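Local coordinates for short chain dehydrogenase (Leptospira borgpetersenii serovar Hardjo-bovis, PDB 6UH2) that binds NAD+ in a Rossmann-type fold and probably catalyses NAD-dependent oxidoreduction of an alcohol or carbonyl substrate, at the interface of chains A and B. Sequence-based numbering; all coordinates share one arbitrary frame. Chains: chain A/B, Short chain dehydrogenase.

Contact 1: the interface of chains A and B. Residues chain A 223-224, 257-258, 261; chain B 185, 188-189, 249-250.
A:Gly257 and A:Gly258 both carry positive phi angles (60° and 89°) where they meet B:Thr249, whose own backbone is extended and runs into B:Gly250, again at positive phi, in a part of the two-fold subunit interface of the deposited dimer. At the glycines the main chains come close, and CA of A:Gly258 lies 3.7 Å from the carbonyl O of B:Thr249. The methyl CG2 of B:Thr249 occupies the crowded position between its backbone N and carbonyl carbon (chi1 of OG1 -166°) and points into chain A. There it meets the branched end of A:Leu224, 3.9 Å from CG with both methyls close behind, and on another flank the peptide of A:Gly257. No polar pair comes within bonding distance; carbon groups do the packing, some against carbonyl oxygens. The greatest buried surface belongs to A:Ile261, a poorly ordered residue near the C-terminus that lies against helix 171-191 of chain B. Its side chain runs antiparallel alongside that of B:Lys185, and its methyl CG2 rests 3.7 Å from both CB and the carbonyl O of the lysine, not on the amino end. A:Pro223 presents CG to the aliphatic stem of B:Arg189, itself poorly ordered. The delta-methyl CD1 of A:Ile261 reaches onto the helix, 3.8 Å from CB of B:Ala188.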
loop_
_atom_site.group_PDB
_atom_site.type_symbol
_atom_site.label_atom_id
_atom_site.label_comp_id
_atom_site.label_asym_id
_atom_site.label_seq_id
_atom_site.Cartn_x
_atom_site.Cartn_y
_atom_site.Cartn_z
ATOM N N PRO A 223 -3.845 14.509 -10.817
ATOM C CA PRO A 223 -4.137 13.695 -12.016
ATOM C C PRO A 223 -5.539 13.091 -12.039
ATOM O O PRO A 223 -6.220 13.171 -13.068
ATOM C CB PRO A 223 -3.039 12.626 -11.967
ATOM C CG PRO A 223 -1.871 13.333 -11.307
ATOM C CD PRO A 223 -2.498 14.248 -10.277
ATOM N N LEU A 224 -6.001 12.507 -10.933
ATOM C CA LEU A 224 -7.333 11.916 -10.929
ATOM C C LEU A 224 -8.445 12.960 -10.975
ATOM O O LEU A 224 -9.623 12.585 -11.009
ATOM C CB LEU A 224 -7.497 10.990 -9.723
ATOM C CG LEU A 224 -6.563 9.774 -9.802
ATOM C CD1 LEU A 224 -6.915 8.719 -8.785
ATOM C CD2 LEU A 224 -6.578 9.171 -11.207
ATOM N N GLY A 257 -4.726 10.905 -5.294
ATOM C CA GLY A 257 -5.047 11.034 -6.694
ATOM C C GLY A 257 -3.866 11.377 -7.574
ATOM O O GLY A 257 -4.065 11.855 -8.685
ATOM N N GLY A 258 -2.634 11.136 -7.112
ATOM C CA GLY A 258 -1.450 11.464 -7.892
ATOM C C GLY A 258 -0.903 12.866 -7.693
ATOM O O GLY A 258 -0.010 13.281 -8.451
ATOM N N ILE A 261 3.091 13.282 -7.479
ATOM C CA ILE A 261 3.885 12.459 -8.389
ATOM C C ILE A 261 5.154 13.188 -8.816
ATOM O O ILE A 261 5.177 14.412 -8.896
ATOM C CB ILE A 261 3.064 12.036 -9.611
ATOM C CG1 ILE A 261 2.097 10.916 -9.242
ATOM C CG2 ILE A 261 3.970 11.565 -10.722
ATOM C CD1 ILE A 261 1.335 10.385 -10.434
ATOM N N LYS B 185 5.135 6.250 -12.235
ATOM C CA LYS B 185 4.727 7.634 -12.009
ATOM C C LYS B 185 4.425 8.337 -13.321
ATOM O O LYS B 185 3.447 9.087 -13.423
ATOM C CB LYS B 185 5.823 8.398 -11.252
ATOM C CG LYS B 185 6.229 7.770 -9.914
ATOM C CD LYS B 185 7.357 8.577 -9.254
ATOM C CE LYS B 185 7.533 8.219 -7.785
ATOM N NZ LYS B 185 7.819 6.783 -7.611
ATOM N N ALA B 188 1.143 6.916 -14.780
ATOM C CA ALA B 188 0.039 7.319 -13.915
ATOM C C ALA B 188 -0.426 8.724 -14.263
ATOM O O ALA B 188 -1.627 8.992 -14.362
ATOM C CB ALA B 188 0.459 7.258 -12.453
ATOM N N ARG B 189 0.518 9.645 -14.437
ATOM C CA ARG B 189 0.124 11.005 -14.776
ATOM C C ARG B 189 -0.399 11.074 -16.202
ATOM O O ARG B 189 -1.393 11.759 -16.474
ATOM C CB ARG B 189 1.304 11.961 -14.583
ATOM C CG ARG B 189 0.895 13.421 -14.645
ATOM C CD ARG B 189 2.027 14.344 -14.238
ATOM N NE ARG B 189 1.594 15.739 -14.239
ATOM C CZ ARG B 189 2.350 16.757 -13.838
ATOM N NH1 ARG B 189 3.586 16.536 -13.399
ATOM N NH2 ARG B 189 1.866 17.995 -13.869
ATOM N N THR B 249 -2.846 6.541 -7.218
ATOM C CA THR B 249 -2.205 6.294 -8.502
ATOM C C THR B 249 -0.788 6.866 -8.472
ATOM O O THR B 249 -0.508 7.839 -7.768
ATOM C CB THR B 249 -3.025 6.869 -9.676
ATOM O OG1 THR B 249 -2.537 6.334 -10.916
ATOM C CG2 THR B 249 -2.951 8.403 -9.732
ATOM N N GLY B 250 0.108 6.226 -9.219
ATOM C CA GLY B 250 1.493 6.668 -9.273
ATOM C C GLY B 250 2.368 6.229 -8.119
ATOM O O GLY B 250 3.506 6.700 -8.017
#

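Contact 2: the interface of chains A and B. Residues chain A 224, 232, 236, 253-257; chain B 239, 244, 247-248.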
loop_
_atom_site.group_PDB
_atom_site.type_symbol
_atom_site.label_atom_id
_atom_site.label_comp_id
_atom_site.label_asym_id
_atom_site.label_seq_id
_atom_site.Cartn_x
_atom_site.Cartn_y
_atom_site.Cartn_z
ATOM N N LEU A 224 -6.001 12.507 -10.933
ATOM C CA LEU A 224 -7.333 11.916 -10.929
ATOM C C LEU A 224 -8.445 12.960 -10.975
ATOM O O LEU A 224 -9.623 12.585 -11.009
ATOM C CB LEU A 224 -7.497 10.990 -9.723
ATOM C CG LEU A 224 -6.563 9.774 -9.802
ATOM C CD1 LEU A 224 -6.915 8.719 -8.785
ATOM C CD2 LEU A 224 -6.578 9.171 -11.207
ATOM N N ASP A 232 -12.348 7.826 0.615
ATOM C CA ASP A 232 -11.200 7.412 -0.191
ATOM C C ASP A 232 -10.049 6.859 0.643
ATOM O O ASP A 232 -9.167 6.204 0.086
ATOM C CB ASP A 232 -10.659 8.579 -1.013
ATOM C CG ASP A 232 -11.626 9.042 -2.084
ATOM O OD1 ASP A 232 -12.232 8.181 -2.764
ATOM O OD2 ASP A 232 -11.778 10.272 -2.237
ATOM N N GLY A 236 -7.160 2.047 2.358
ATOM C CA GLY A 236 -5.765 2.012 2.768
ATOM C C GLY A 236 -5.615 1.851 4.266
ATOM O O GLY A 236 -4.697 1.176 4.744
ATOM N N LEU A 253 2.065 5.765 2.837
ATOM C CA LEU A 253 1.177 5.514 1.703
ATOM C C LEU A 253 0.453 6.811 1.364
ATOM O O LEU A 253 -0.353 7.300 2.158
ATOM C CB LEU A 253 0.183 4.396 2.031
ATOM C CG LEU A 253 -0.884 4.070 0.977
ATOM C CD1 LEU A 253 -0.222 3.635 -0.323
ATOM C CD2 LEU A 253 -1.870 2.995 1.473
ATOM N N LEU A 254 0.727 7.353 0.184
ATOM C CA LEU A 254 0.096 8.586 -0.277
ATOM C C LEU A 254 -1.222 8.244 -0.967
ATOM O O LEU A 254 -1.235 7.493 -1.949
ATOM C CB LEU A 254 1.009 9.338 -1.248
ATOM C CG LEU A 254 2.210 10.164 -0.767
ATOM C CD1 LEU A 254 1.789 11.439 -0.013
ATOM C CD2 LEU A 254 3.171 9.339 0.066
ATOM N N ILE A 255 -2.321 8.804 -0.475
ATOM C CA ILE A 255 -3.635 8.592 -1.077
ATOM C C ILE A 255 -4.097 9.972 -1.522
ATOM O O ILE A 255 -4.744 10.711 -0.769
ATOM C CB ILE A 255 -4.628 7.926 -0.117
ATOM C CG1 ILE A 255 -4.026 6.611 0.419
ATOM C CG2 ILE A 255 -5.943 7.622 -0.830
ATOM C CD1 ILE A 255 -4.964 5.812 1.359
ATOM N N ASP A 256 -3.741 10.338 -2.762
ATOM C CA ASP A 256 -3.847 11.741 -3.154
ATOM C C ASP A 256 -4.206 11.932 -4.623
ATOM O O ASP A 256 -3.991 13.030 -5.153
ATOM C CB ASP A 256 -2.521 12.494 -2.858
ATOM C CG ASP A 256 -1.351 12.048 -3.749
ATOM O OD1 ASP A 256 -1.469 11.042 -4.487
ATOM O OD2 ASP A 256 -0.292 12.726 -3.707
ATOM N N GLY A 257 -4.726 10.905 -5.294
ATOM C CA GLY A 257 -5.047 11.034 -6.694
ATOM C C GLY A 257 -3.866 11.377 -7.574
ATOM O O GLY A 257 -4.065 11.855 -8.685
ATOM N N PHE B 239 -5.158 -4.823 -3.000
ATOM C CA PHE B 239 -5.439 -3.434 -2.642
ATOM C C PHE B 239 -5.304 -2.514 -3.850
ATOM O O PHE B 239 -6.211 -1.725 -4.155
ATOM C CB PHE B 239 -4.505 -2.987 -1.517
ATOM C CG PHE B 239 -4.607 -1.521 -1.194
ATOM C CD1 PHE B 239 -5.781 -0.996 -0.685
ATOM C CD2 PHE B 239 -3.522 -0.670 -1.403
ATOM C CE1 PHE B 239 -5.884 0.361 -0.377
ATOM C CE2 PHE B 239 -3.614 0.687 -1.094
ATOM C CZ PHE B 239 -4.797 1.199 -0.582
ATOM N N LEU B 244 -10.695 -0.452 -3.350
ATOM C CA LEU B 244 -10.151 0.032 -2.088
ATOM C C LEU B 244 -9.077 1.095 -2.297
ATOM O O LEU B 244 -8.738 1.809 -1.349
ATOM C CB LEU B 244 -9.578 -1.134 -1.277
ATOM C CG LEU B 244 -10.521 -1.999 -0.427
ATOM C CD1 LEU B 244 -11.750 -2.468 -1.196
ATOM C CD2 LEU B 244 -9.757 -3.191 0.119
ATOM N N TYR B 247 -8.452 6.169 -5.225
ATOM C CA TYR B 247 -7.796 7.471 -5.248
ATOM C C TYR B 247 -6.272 7.347 -5.141
ATOM O O TYR B 247 -5.595 8.321 -4.798
ATOM C CB TYR B 247 -8.363 8.351 -4.125
ATOM C CG TYR B 247 -8.181 9.858 -4.262
ATOM C CD1 TYR B 247 -8.646 10.545 -5.381
ATOM C CD2 TYR B 247 -7.590 10.603 -3.237
ATOM C CE1 TYR B 247 -8.498 11.935 -5.485
ATOM C CE2 TYR B 247 -7.443 11.996 -3.332
ATOM C CZ TYR B 247 -7.898 12.655 -4.449
ATOM O OH TYR B 247 -7.742 14.031 -4.542
ATOM N N VAL B 248 -5.721 6.174 -5.447
ATOM C CA VAL B 248 -4.285 5.920 -5.355
ATOM C C VAL B 248 -3.750 5.680 -6.758
ATOM O O VAL B 248 -4.136 4.705 -7.413
ATOM C CB VAL B 248 -3.980 4.709 -4.456
ATOM C CG1 VAL B 248 -2.462 4.503 -4.343
ATOM C CG2 VAL B 248 -4.603 4.867 -3.081
HETATM O O HOH W 1 -7.689 3.845 0.268
HETATM O O HOH W 2 -8.797 5.106 -2.476
HETATM O O HOH W 3 -5.237 14.990 -3.574
#
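B:Tyr247 lays its phenol ring over the backbone at A:Asp256 and A:Gly257, in the C-terminal region of a short-chain dehydrogenase/reductase subunit. The amide N of A:Gly257 stands over the ring centre, 3.4 Å above its plane. It nevertheless donates its hydrogen bond to the tyrosine's own carbonyl O at 2.8 Å, tilted 27° from the carbonyl plane. CG anti to the backbone N (chi1 -160°) carries the ring back over this peptide. On the opposite face lies the carboxylate of A:Asp232, its plane 18° from that of the ring and its OD2 offset toward the rim. Water 3 joins the phenol OH to the carbonyl O of A:Asp256.

Beside the tyrosine, B:Val248 crosses A:Ile255 with CG2 groups 3.8 Å apart. Farther along, B:Phe239 and A:Leu253 meet tip to tip, the ring atom CE2 against CD2, while CE1 lies 3.6 Å from CA of A:Gly236; this glycine of helix 231-240 has no side chain, which probably permits the close approach.

In the outer shell, water 1 lies in the plane of the phenylalanine ring at its edge and links A:Gly236 N with the carbonyls of A:Asp232 and B:Leu244. Water 2, 3.0 Å from B:Tyr247 N, ties the tyrosine backbone to A:Asp232 O.

Contact 3: the interface of chains A and B. Residues chain A 192-193, 249; chain B 223-224, 257.
A:Ala192 presses its methyl group against B:Pro223, and this is the tight end of the contact, a further patch of the two-fold subunit interface in the deposited dimer. CB lies 3.5 Å from the ring carbon CB of the proline, closer than ordinary van der Waals spacing, and 3.3 Å from the proline carbonyl O. The methyl thus touches both the ring and the carbonyl. No polar pair comes within bonding distance across the patch, so the contact is one of van der Waals packing.

The remainder is looser. B:Leu224 and B:Gly257 pack on the methyl CG2 of A:Thr249, the chain-exchanged counterpart of a pairing in contact 1, with leucine CG 4.0 Å from that methyl. CD2 of B:Leu224 turns instead toward CB of A:Ala192 at 4.2 Å, so the leucine touches both chain A residues. Little of the glycine's surface is hidden. At the rim, A:Pro193 loses merely 4 Å² to the partner, its N standing 4.4 Å from B:Pro223 O.

Within chain A the alanine and proline belong to the short 3-10 helix 192-194, directly following helix 171-191, and A:Thr249 lies in the loop between 3-10 helix 243-245 and strand 252-255, whereas the chain B residues come from loops after helix 212-221 and strand 252-255.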
loop_
_atom_site.group_PDB
_atom_site.type_symbol
_atom_site.label_atom_id
_atom_site.label_comp_id
_atom_site.label_asym_id
_atom_site.label_seq_id
_atom_site.Cartn_x
_atom_site.Cartn_y
_atom_site.Cartn_z
ATOM N N ALA A 192 9.894 -3.263 15.605
ATOM C CA ALA A 192 9.838 -4.534 14.886
ATOM C C ALA A 192 10.227 -5.757 15.719
ATOM O O ALA A 192 9.536 -6.784 15.594
ATOM C CB ALA A 192 10.709 -4.460 13.623
ATOM N N PRO A 193 11.284 -5.747 16.548
ATOM C CA PRO A 193 11.612 -6.962 17.317
ATOM C C PRO A 193 10.494 -7.419 18.226
ATOM O O PRO A 193 10.505 -8.567 18.684
ATOM C CB PRO A 193 12.836 -6.548 18.147
ATOM C CG PRO A 193 13.420 -5.399 17.435
ATOM C CD PRO A 193 12.244 -4.660 16.837
ATOM N N THR A 249 5.937 -2.703 6.866
ATOM C CA THR A 249 6.139 -1.827 8.013
ATOM C C THR A 249 7.083 -0.700 7.615
ATOM O O THR A 249 7.895 -0.849 6.702
ATOM C CB THR A 249 6.672 -2.605 9.239
ATOM O OG1 THR A 249 6.486 -1.815 10.419
ATOM C CG2 THR A 249 8.162 -2.944 9.082
ATOM N N PRO B 223 13.823 -5.828 9.540
ATOM C CA PRO B 223 13.199 -5.607 10.858
ATOM C C PRO B 223 12.196 -6.678 11.253
ATOM O O PRO B 223 12.180 -7.103 12.414
ATOM C CB PRO B 223 12.534 -4.235 10.682
ATOM C CG PRO B 223 13.433 -3.533 9.719
ATOM C CD PRO B 223 13.854 -4.598 8.731
ATOM N N LEU B 224 11.363 -7.138 10.327
ATOM C CA LEU B 224 10.380 -8.157 10.680
ATOM C C LEU B 224 10.980 -9.555 10.764
ATOM O O LEU B 224 10.245 -10.505 11.049
ATOM C CB LEU B 224 9.208 -8.133 9.699
ATOM C CG LEU B 224 8.309 -6.896 9.913
ATOM C CD1 LEU B 224 7.021 -6.975 9.104
ATOM C CD2 LEU B 224 8.006 -6.713 11.399
ATOM N N GLY B 257 9.108 -6.054 4.760
ATOM C CA GLY B 257 9.406 -6.257 6.164
ATOM C C GLY B 257 10.246 -5.173 6.797
ATOM O O GLY B 257 10.846 -5.403 7.850
#

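Contacts 1 and 2 are neighbours, their C-alpha centres about 9 Å apart, and A:Leu224 and A:Gly257 take part in both. The C-alpha centre of contact 3 is about 29 Å from that of contact 1 and about 24 Å from that of contact 2. There the chains exchange roles: positions 223, 224 and 257, supplied to contact 1 by chain A, come from chain B, and 224 and 257 again pack on Thr249, while Pro223 meets Ala192. Contacts 1 and 3 therefore sample related regions at opposite ends of a two-fold interface, with contact 2 in between. This symmetry is consistent with a dimer, though the structure alone does not establish the assembly in solution.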